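Local coordinates for protein N(2),N(2)-dimethylguanosine tRNA methyltransferase (PDB 2DUL) that probably transfers two methyl groups from S-adenosyl-L-methionine to the exocyclic amine of guanine 26 in tRNA, at residues 11-16 against 88-93; 312-317 against 351-356; 319-324 against 361-366. All blocks are in the same frame, centred on the assembly; numbering follows the deposited sequence.

Interaction 1: 11-16 against 88-93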
loop_
_atom_site.group_PDB
_atom_site.type_symbol
_atom_site.label_atom_id
_atom_site.label_comp_id
_atom_site.label_asym_id
_atom_site.label_seq_id
_atom_site.Cartn_x
_atom_site.Cartn_y
_atom_site.Cartn_z
ATOM N N ALA A 11 -15.911 -11.351 10.961
ATOM C CA ALA A 11 -17.103 -10.991 10.201
ATOM C C ALA A 11 -17.754 -12.132 9.427
ATOM O O ALA A 11 -17.078 -12.996 8.874
ATOM C CB ALA A 11 -16.776 -9.851 9.240
ATOM N N LYS A 12 -19.083 -12.115 9.399
ATOM C CA LYS A 12 -19.872 -13.103 8.671
ATOM C C LYS A 12 -20.658 -12.295 7.649
ATOM O O LYS A 12 -21.400 -11.379 8.014
ATOM C CB LYS A 12 -20.831 -13.834 9.614
ATOM C CG LYS A 12 -20.134 -14.602 10.722
ATOM C CD LYS A 12 -21.126 -15.394 11.564
ATOM C CE LYS A 12 -20.434 -16.044 12.750
ATOM N NZ LYS A 12 -19.815 -15.015 13.639
ATOM N N ILE A 13 -20.487 -12.612 6.372
ATOM C CA ILE A 13 -21.180 -11.870 5.327
ATOM C C ILE A 13 -21.795 -12.748 4.251
ATOM O O ILE A 13 -21.463 -13.924 4.115
ATOM C CB ILE A 13 -20.229 -10.884 4.618
ATOM C CG1 ILE A 13 -19.081 -11.661 3.968
ATOM C CG2 ILE A 13 -19.704 -9.851 5.611
ATOM C CD1 ILE A 13 -18.239 -10.841 3.015
ATOM N N LEU A 14 -22.695 -12.148 3.481
ATOM C CA LEU A 14 -23.358 -12.838 2.394
ATOM C C LEU A 14 -22.786 -12.302 1.093
ATOM O O LEU A 14 -22.601 -11.092 0.939
ATOM C CB LEU A 14 -24.864 -12.581 2.445
ATOM C CG LEU A 14 -25.577 -13.071 3.707
ATOM C CD1 LEU A 14 -27.040 -12.661 3.659
ATOM C CD2 LEU A 14 -25.441 -14.584 3.817
ATOM N N ILE A 15 -22.484 -13.204 0.167
ATOM C CA ILE A 15 -21.951 -12.812 -1.132
ATOM C C ILE A 15 -22.791 -13.487 -2.209
ATOM O O ILE A 15 -23.387 -14.540 -1.972
ATOM C CB ILE A 15 -20.472 -13.237 -1.297
ATOM C CG1 ILE A 15 -20.358 -14.763 -1.284
ATOM C CG2 ILE A 15 -19.628 -12.630 -0.183
ATOM C CD1 ILE A 15 -18.956 -15.271 -1.558
ATOM N N PRO A 16 -22.857 -12.888 -3.407
ATOM C CA PRO A 16 -23.649 -13.485 -4.485
ATOM C C PRO A 16 -23.066 -14.807 -4.982
ATOM O O PRO A 16 -21.913 -15.121 -4.617
ATOM C CB PRO A 16 -23.639 -12.395 -5.556
ATOM C CG PRO A 16 -22.302 -11.751 -5.357
ATOM C CD PRO A 16 -22.216 -11.638 -3.850
ATOM N N LYS A 88 -26.029 -3.132 3.612
ATOM C CA LYS A 88 -26.978 -2.994 4.717
ATOM C C LYS A 88 -27.278 -4.358 5.352
ATOM O O LYS A 88 -27.332 -4.492 6.575
ATOM C CB LYS A 88 -28.284 -2.354 4.226
ATOM C CG LYS A 88 -28.165 -0.885 3.827
ATOM C CD LYS A 88 -29.530 -0.286 3.468
ATOM C CE LYS A 88 -30.142 -0.958 2.242
ATOM N NZ LYS A 88 -31.497 -0.413 1.909
ATOM N N ARG A 89 -27.463 -5.374 4.516
ATOM C CA ARG A 89 -27.749 -6.714 5.013
ATOM C C ARG A 89 -26.580 -7.275 5.819
ATOM O O ARG A 89 -26.764 -7.803 6.920
ATOM C CB ARG A 89 -28.054 -7.658 3.849
ATOM C CG ARG A 89 -29.201 -7.201 2.968
ATOM C CD ARG A 89 -29.593 -8.287 1.978
ATOM N NE ARG A 89 -29.946 -9.528 2.663
ATOM C CZ ARG A 89 -30.479 -10.588 2.062
ATOM N NH1 ARG A 89 -30.766 -11.674 2.769
ATOM N NH2 ARG A 89 -30.729 -10.559 0.759
ATOM N N ASN A 90 -25.373 -7.160 5.275
ATOM C CA ASN A 90 -24.210 -7.687 5.968
ATOM C C ASN A 90 -23.914 -6.971 7.271
ATOM O O ASN A 90 -23.466 -7.594 8.231
ATOM C CB ASN A 90 -22.986 -7.673 5.049
ATOM C CG ASN A 90 -23.089 -8.707 3.944
ATOM O OD1 ASN A 90 -23.711 -9.755 4.126
ATOM N ND2 ASN A 90 -22.472 -8.427 2.799
ATOM N N VAL A 91 -24.166 -5.669 7.316
ATOM C CA VAL A 91 -23.921 -4.929 8.547
ATOM C C VAL A 91 -24.867 -5.439 9.634
ATOM O O VAL A 91 -24.453 -5.678 10.767
ATOM C CB VAL A 91 -24.123 -3.409 8.342
ATOM C CG1 VAL A 91 -24.203 -2.697 9.690
ATOM C CG2 VAL A 91 -22.963 -2.848 7.535
ATOM N N MET A 92 -26.132 -5.636 9.280
ATOM C CA MET A 92 -27.106 -6.118 10.249
ATOM C C MET A 92 -26.898 -7.583 10.609
ATOM O O MET A 92 -27.487 -8.091 11.563
ATOM C CB MET A 92 -28.525 -5.885 9.731
ATOM C CG MET A 92 -28.875 -4.409 9.658
ATOM S SD MET A 92 -28.166 -3.500 11.071
ATOM C CE MET A 92 -29.250 -4.043 12.419
ATOM N N LEU A 93 -26.048 -8.258 9.846
ATOM C CA LEU A 93 -25.749 -9.657 10.110
ATOM C C LEU A 93 -24.671 -9.729 11.186
ATOM O O LEU A 93 -24.480 -10.765 11.817
ATOM C CB LEU A 93 -25.253 -10.340 8.831
ATOM C CG LEU A 93 -24.984 -11.846 8.892
ATOM C CD1 LEU A 93 -26.254 -12.570 9.324
ATOM C CD2 LEU A 93 -24.518 -12.339 7.528
#
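Asn90 reaches from the helix to the strand and holds both polar backbone atoms of Leu14. The amide N of Leu14 donates to Asn90 OD1 at 2.7 Å, nearly straight at 164°, although the donor stands well above the plane of the side-chain carbonyl. Asn90 ND2 returns a longer bond to Leu14 O (3.3 Å), this one in the carbonyl plane on a lone pair and almost in the plane of the Asn90 amide. In Asn90 chi1 (-71°) sets CG beside the backbone N, and the amide beyond it reaches the strand, where Ile13 packs against it, CB 3.7 Å from Asn90 CG.

Looser contacts flank the pair. Leu93 puts CD2 3.3 Å from Lys12 O and makes an apolar contact with Leu14, CD2 to CG 4.0 Å, the two leucines crossing at about a right angle. Toward the other end of the segment, Leu14 CD1 lies 4.0 Å from NH1 at the polar tip of Arg89.

Further out, Asn90 ND2 also donates to Thr58 O, so its two partners and the bond to OD1 fix the rotation of the amide. Asn94 ND2 bonds to both Lys12 O and Asn90 O. The opposite edge of strand 11-15 pairs with strand 4-8, through Ile13 with Val6 and Ile15 with Ile4. The Ile13 side chain lies about 7 Å from that of Arg36, a predicted S-adenosyl-L-methionine ligand.

The Asn90 side chain therefore serves Leu14 N and O much as a neighbouring strand's peptide would, tying the N-terminal hairpin to helix 81-94.

Interaction 2: 312-317 against 351-356. With GOL (glycerol), chain B.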
loop_
_atom_site.group_PDB
_atom_site.type_symbol
_atom_site.label_atom_id
_atom_site.label_comp_id
_atom_site.label_asym_id
_atom_site.label_seq_id
_atom_site.Cartn_x
_atom_site.Cartn_y
_atom_site.Cartn_z
ATOM N N ILE A 312 8.977 -8.165 5.792
ATOM C CA ILE A 312 9.121 -6.717 5.691
ATOM C C ILE A 312 9.799 -6.134 6.930
ATOM O O ILE A 312 10.593 -5.196 6.835
ATOM C CB ILE A 312 7.742 -6.043 5.486
ATOM C CG1 ILE A 312 7.152 -6.491 4.147
ATOM C CG2 ILE A 312 7.882 -4.523 5.517
ATOM C CD1 ILE A 312 5.746 -5.985 3.888
ATOM N N ASP A 313 9.493 -6.699 8.091
ATOM C CA ASP A 313 10.078 -6.228 9.337
ATOM C C ASP A 313 11.599 -6.415 9.348
ATOM O O ASP A 313 12.332 -5.551 9.823
ATOM C CB ASP A 313 9.441 -6.968 10.520
ATOM C CG ASP A 313 10.027 -6.558 11.859
ATOM O OD1 ASP A 313 10.123 -5.341 12.124
ATOM O OD2 ASP A 313 10.383 -7.456 12.651
ATOM N N GLN A 314 12.079 -7.529 8.809
ATOM C CA GLN A 314 13.520 -7.781 8.795
ATOM C C GLN A 314 14.194 -7.258 7.530
ATOM O O GLN A 314 15.422 -7.224 7.429
ATOM C CB GLN A 314 13.789 -9.279 8.950
ATOM C CG GLN A 314 13.405 -10.107 7.746
ATOM C CD GLN A 314 14.610 -10.744 7.078
ATOM O OE1 GLN A 314 15.579 -10.063 6.737
ATOM N NE2 GLN A 314 14.552 -12.060 6.882
ATOM N N GLU A 315 13.384 -6.835 6.567
ATOM C CA GLU A 315 13.912 -6.323 5.309
ATOM C C GLU A 315 14.616 -4.979 5.486
ATOM O O GLU A 315 14.104 -4.074 6.146
ATOM C CB GLU A 315 12.768 -6.178 4.299
ATOM C CG GLU A 315 13.210 -5.892 2.879
ATOM C CD GLU A 315 12.057 -5.983 1.896
ATOM O OE1 GLU A 315 11.222 -6.904 2.049
ATOM O OE2 GLU A 315 11.992 -5.149 0.967
ATOM N N LEU A 316 15.804 -4.861 4.901
ATOM C CA LEU A 316 16.563 -3.624 4.968
ATOM C C LEU A 316 15.775 -2.578 4.178
ATOM O O LEU A 316 15.342 -2.844 3.058
ATOM C CB LEU A 316 17.944 -3.832 4.335
ATOM C CG LEU A 316 18.894 -2.641 4.261
ATOM C CD1 LEU A 316 19.230 -2.177 5.683
ATOM C CD2 LEU A 316 20.164 -3.039 3.497
ATOM N N ASP A 317 15.570 -1.400 4.759
ATOM C CA ASP A 317 14.833 -0.351 4.062
ATOM C C ASP A 317 15.843 0.561 3.385
ATOM O O ASP A 317 16.411 1.466 4.004
ATOM C CB ASP A 317 13.966 0.447 5.039
ATOM C CG ASP A 317 12.916 1.304 4.332
ATOM O OD1 ASP A 317 12.884 1.320 3.081
ATOM O OD2 ASP A 317 12.122 1.964 5.030
ATOM N N GLU A 351 25.363 -4.777 5.333
ATOM C CA GLU A 351 24.007 -5.159 5.693
ATOM C C GLU A 351 23.447 -5.829 4.444
ATOM O O GLU A 351 23.676 -5.356 3.330
ATOM C CB GLU A 351 23.184 -3.922 6.024
ATOM C CG GLU A 351 23.621 -3.204 7.287
ATOM C CD GLU A 351 23.154 -1.765 7.311
ATOM O OE1 GLU A 351 23.727 -0.947 6.558
ATOM O OE2 GLU A 351 22.212 -1.454 8.068
ATOM N N ALA A 352 22.731 -6.932 4.625
ATOM C CA ALA A 352 22.151 -7.647 3.497
ATOM C C ALA A 352 20.984 -8.496 3.965
ATOM O O ALA A 352 21.102 -9.235 4.942
ATOM C CB ALA A 352 23.206 -8.526 2.842
ATOM N N THR A 353 19.858 -8.386 3.267
ATOM C CA THR A 353 18.668 -9.154 3.612
ATOM C C THR A 353 17.920 -9.538 2.345
ATOM O O THR A 353 18.209 -9.033 1.258
ATOM C CB THR A 353 17.670 -8.336 4.466
ATOM O OG1 THR A 353 17.078 -7.313 3.649
ATOM C CG2 THR A 353 18.366 -7.692 5.654
ATOM N N ARG A 354 16.959 -10.438 2.497
ATOM C CA ARG A 354 16.122 -10.845 1.381
ATOM C C ARG A 354 15.079 -9.733 1.303
ATOM O O ARG A 354 15.009 -8.887 2.196
ATOM C CB ARG A 354 15.432 -12.179 1.687
ATOM C CG ARG A 354 16.360 -13.382 1.742
ATOM C CD ARG A 354 15.661 -14.577 2.381
ATOM N NE ARG A 354 16.521 -15.757 2.448
ATOM C CZ ARG A 354 16.758 -16.571 1.425
ATOM N NH1 ARG A 354 17.560 -17.617 1.581
ATOM N NH2 ARG A 354 16.181 -16.352 0.249
ATOM N N THR A 355 14.276 -9.721 0.245
ATOM C CA THR A 355 13.232 -8.704 0.114
ATOM C C THR A 355 11.941 -9.316 -0.406
ATOM O O THR A 355 11.968 -10.222 -1.237
ATOM C CB THR A 355 13.643 -7.563 -0.842
ATOM O OG1 THR A 355 12.498 -6.737 -1.105
ATOM C CG2 THR A 355 14.185 -8.122 -2.162
ATOM N N HIS A 356 10.814 -8.810 0.085
ATOM C CA HIS A 356 9.505 -9.303 -0.326
ATOM C C HIS A 356 9.200 -8.931 -1.781
ATOM O O HIS A 356 8.263 -9.462 -2.376
ATOM C CB HIS A 356 8.423 -8.709 0.577
ATOM C CG HIS A 356 8.128 -7.270 0.286
ATOM N ND1 HIS A 356 7.085 -6.874 -0.523
ATOM C CD2 HIS A 356 8.771 -6.136 0.654
ATOM C CE1 HIS A 356 7.099 -5.557 -0.641
ATOM N NE2 HIS A 356 8.112 -5.086 0.063
HETATM C C1 GOL B . 10.942 -2.622 4.006
HETATM O O1 GOL B . 12.288 -2.181 4.203
HETATM C C2 GOL B . 10.427 -2.144 2.647
HETATM O O2 GOL B . 11.262 -2.660 1.600
HETATM C C3 GOL B . 8.987 -2.619 2.453
HETATM O O3 GOL B . 8.503 -2.179 1.186
HETATM O O HOH W 1 17.300 -12.037 5.091
#
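Glu315, the first residue past the end of helix 302-314, spreads its carboxylate over Thr355 and His356. CG stands anti to the backbone N (chi1 -170°) and the chain beyond it is extended, running past Arg354 O to the backbone of His356. There OE1 takes the amide N of His356 at 2.8 Å, while Thr355 OG1 donates to OE2 at 2.7 Å; both donors come from above the carboxylate plane.

The His356 ring crosses the glutamate at about a right angle, its plane turned 33° from the carboxylate, and presents its edge: CD2 lies 2.9 Å from Glu315 OE1, which is in the ring plane. Of Ile312, CD1 lies over one face of the ring and CG1 makes an off-centre CH-pi contact 4.2 Å from the ring centroid. NE2 of His356 donates to O3 of a glycerol, probably from the crystallisation liquor, whose O2 donates to Glu315 OE2. As ND1 bonds to Tyr222 O, the ring may well carry both protons, which the nearby carboxylate would help to stabilise.

At the other end, Leu316 N points almost straight (172°) at Thr353 OG1, 3.0 Å away, and that hydroxyl in turn donates to Arg354 O. Gln314 and Thr353 slide past each other in opposite directions, OE1 3.5 Å from Thr353 CB, and a water links Gln314 OE1 to Arg354 N.

Helix 302-314 is thus joined to the outer strand 352-355 of a small three-stranded antiparallel sheet, the strand that opens the beta hairpin completed by strand 361-364.

Interaction 3: 319-324 against 361-366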
loop_
_atom_site.group_PDB
_atom_site.type_symbol
_atom_site.label_atom_id
_atom_site.label_comp_id
_atom_site.label_asym_id
_atom_site.label_seq_id
_atom_site.Cartn_x
_atom_site.Cartn_y
_atom_site.Cartn_z
ATOM N N PRO A 319 16.790 2.085 -0.917
ATOM C CA PRO A 319 16.285 2.092 -2.292
ATOM C C PRO A 319 16.806 0.975 -3.196
ATOM O O PRO A 319 18.013 0.811 -3.384
ATOM C CB PRO A 319 16.679 3.477 -2.803
ATOM C CG PRO A 319 16.671 4.317 -1.556
ATOM C CD PRO A 319 17.350 3.401 -0.556
ATOM N N LEU A 320 15.870 0.212 -3.748
ATOM C CA LEU A 320 16.159 -0.873 -4.676
ATOM C C LEU A 320 16.954 -2.066 -4.134
ATOM O O LEU A 320 17.165 -2.209 -2.925
ATOM C CB LEU A 320 16.833 -0.292 -5.929
ATOM C CG LEU A 320 16.065 0.908 -6.513
ATOM C CD1 LEU A 320 16.733 1.401 -7.793
ATOM C CD2 LEU A 320 14.612 0.504 -6.784
ATOM N N PHE A 321 17.377 -2.937 -5.043
ATOM C CA PHE A 321 18.110 -4.138 -4.663
ATOM C C PHE A 321 18.762 -4.766 -5.881
ATOM O O PHE A 321 18.598 -4.282 -7.001
ATOM C CB PHE A 321 17.145 -5.138 -4.016
ATOM C CG PHE A 321 15.999 -5.548 -4.908
ATOM C CD1 PHE A 321 16.102 -6.662 -5.737
ATOM C CD2 PHE A 321 14.811 -4.814 -4.917
ATOM C CE1 PHE A 321 15.036 -7.043 -6.563
ATOM C CE2 PHE A 321 13.741 -5.183 -5.736
ATOM C CZ PHE A 321 13.854 -6.302 -6.562
ATOM N N TYR A 322 19.509 -5.841 -5.658
ATOM C CA TYR A 322 20.175 -6.539 -6.746
ATOM C C TYR A 322 19.555 -7.923 -6.876
ATOM O O TYR A 322 19.506 -8.680 -5.910
ATOM C CB TYR A 322 21.681 -6.653 -6.470
ATOM C CG TYR A 322 22.376 -5.310 -6.348
ATOM C CD1 TYR A 322 22.340 -4.389 -7.394
ATOM C CD2 TYR A 322 23.037 -4.946 -5.175
ATOM C CE1 TYR A 322 22.942 -3.134 -7.274
ATOM C CE2 TYR A 322 23.642 -3.693 -5.046
ATOM C CZ TYR A 322 23.588 -2.794 -6.098
ATOM O OH TYR A 322 24.172 -1.549 -5.973
ATOM N N ASP A 323 19.065 -8.239 -8.069
ATOM C CA ASP A 323 18.448 -9.537 -8.320
ATOM C C ASP A 323 19.533 -10.472 -8.849
ATOM O O ASP A 323 19.994 -10.322 -9.976
ATOM C CB ASP A 323 17.321 -9.386 -9.340
ATOM C CG ASP A 323 16.485 -10.646 -9.476
ATOM O OD1 ASP A 323 17.002 -11.654 -10.008
ATOM O OD2 ASP A 323 15.313 -10.625 -9.036
ATOM N N THR A 324 19.944 -11.428 -8.021
ATOM C CA THR A 324 20.999 -12.368 -8.389
ATOM C C THR A 324 20.736 -13.092 -9.707
ATOM O O THR A 324 21.647 -13.288 -10.510
ATOM C CB THR A 324 21.210 -13.424 -7.284
ATOM O OG1 THR A 324 21.435 -12.766 -6.029
ATOM C CG2 THR A 324 22.422 -14.284 -7.606
ATOM N N GLY A 361 15.901 -11.410 -4.971
ATOM C CA GLY A 361 16.450 -10.086 -4.746
ATOM C C GLY A 361 17.140 -9.937 -3.402
ATOM O O GLY A 361 16.721 -10.524 -2.407
ATOM N N ILE A 362 18.214 -9.157 -3.372
ATOM C CA ILE A 362 18.932 -8.930 -2.128
ATOM C C ILE A 362 19.131 -7.437 -1.908
ATOM O O ILE A 362 19.688 -6.743 -2.764
ATOM C CB ILE A 362 20.322 -9.610 -2.131
ATOM C CG1 ILE A 362 20.168 -11.129 -2.211
ATOM C CG2 ILE A 362 21.083 -9.235 -0.858
ATOM C CD1 ILE A 362 21.477 -11.857 -2.464
ATOM N N LYS A 363 18.645 -6.955 -0.770
ATOM C CA LYS A 363 18.793 -5.556 -0.389
ATOM C C LYS A 363 20.141 -5.521 0.316
ATOM O O LYS A 363 20.412 -6.357 1.182
ATOM C CB LYS A 363 17.705 -5.145 0.613
ATOM C CG LYS A 363 16.760 -4.024 0.162
ATOM C CD LYS A 363 15.595 -4.562 -0.631
ATOM C CE LYS A 363 14.434 -3.568 -0.690
ATOM N NZ LYS A 363 14.763 -2.278 -1.362
ATOM N N THR A 364 20.992 -4.572 -0.043
ATOM C CA THR A 364 22.287 -4.493 0.603
ATOM C C THR A 364 22.899 -3.109 0.528
ATOM O O THR A 364 22.627 -2.345 -0.399
ATOM C CB THR A 364 23.283 -5.499 -0.008
ATOM O OG1 THR A 364 24.530 -5.419 0.691
ATOM C CG2 THR A 364 23.518 -5.203 -1.479
ATOM N N SER A 365 23.726 -2.794 1.518
ATOM C CA SER A 365 24.412 -1.511 1.562
ATOM C C SER A 365 25.648 -1.565 0.664
ATOM O O SER A 365 26.223 -0.534 0.317
ATOM C CB SER A 365 24.837 -1.199 3.002
ATOM O OG SER A 365 25.659 -2.236 3.530
ATOM N N ALA A 366 26.044 -2.775 0.282
ATOM C CA ALA A 366 27.229 -2.968 -0.549
ATOM C C ALA A 366 27.152 -2.331 -1.931
ATOM O O ALA A 366 26.089 -2.268 -2.539
ATOM C CB ALA A 366 27.521 -4.459 -0.695
HETATM O O HOH W 2 19.921 -2.734 -2.089
#
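A short antiparallel ladder joins strand 322-323 to the central strand 361-364 of the C-terminal sheet. Tyr322 and Ile362 form its hydrogen-bonded pair, with Tyr322 N to Ile362 O at 3.0 Å and Ile362 N to Tyr322 O at 2.9 Å. Asp323 and Gly361 make the next, non-hydrogen-bonded pair, their CA atoms just 4.1 Å apart. The Phe321 ring lies beside Gly361, CD1 3.6 Å from its CA, an approach this close because Gly361 has no side chain to meet CE1 of the ring.

The Lys363 chain runs beside Phe321 CB, and with chi4 at 62° NZ turns to Leu320 O, 2.9 Å away and well above the carbonyl plane. The ammonium also bonds to Ile318 O and makes a salt bridge with Glu194, whose other oxygen takes Leu320 N. Leu320 O is gripped a second time by a water that in turn accepts from Thr364 N, extending the link between the segments.

Tyr322 meets the far end of the segment with its edge. Thr364 CG2 packs 3.7 Å from CD2, and Ala366 O lies in the ring plane near CE2. Thr364 OG1 accepts from Ala366 N, an ST turn just past the strand, and donates to Glu351 O. Thr324 OG1 lies 3.7 Å from Ile362 CD1, buried without a polar partner in the model.

Asp323 is the N-cap of helix 324-331, with OD1 accepting from Ala326 N. A brief first strand that leads straight into a helix is consistent with a winged helix, where the first strand pairs with the third.

How the interactions relate
Interactions 2 and 3 belong to one C-terminal unit: their centres are 9 Å apart, their segments alternate along the chain, and strands 352-355 and 361-364 are neighbours in the same sheet. Thr353 O meets Lys363 N at 2.9 Å, a probable hydrogen bond, while Lys363 CE packs 3.3 Å from Glu315 OE2, bringing the lysine beside the glycerol-bound carboxylate. Interaction 1 lies across the chain's centre, 39 Å and 45 Å, centre to centre, from interactions 2 and 3. It alone sits near predicted S-adenosyl-L-methionine residues; the other two contacts lie away from that site.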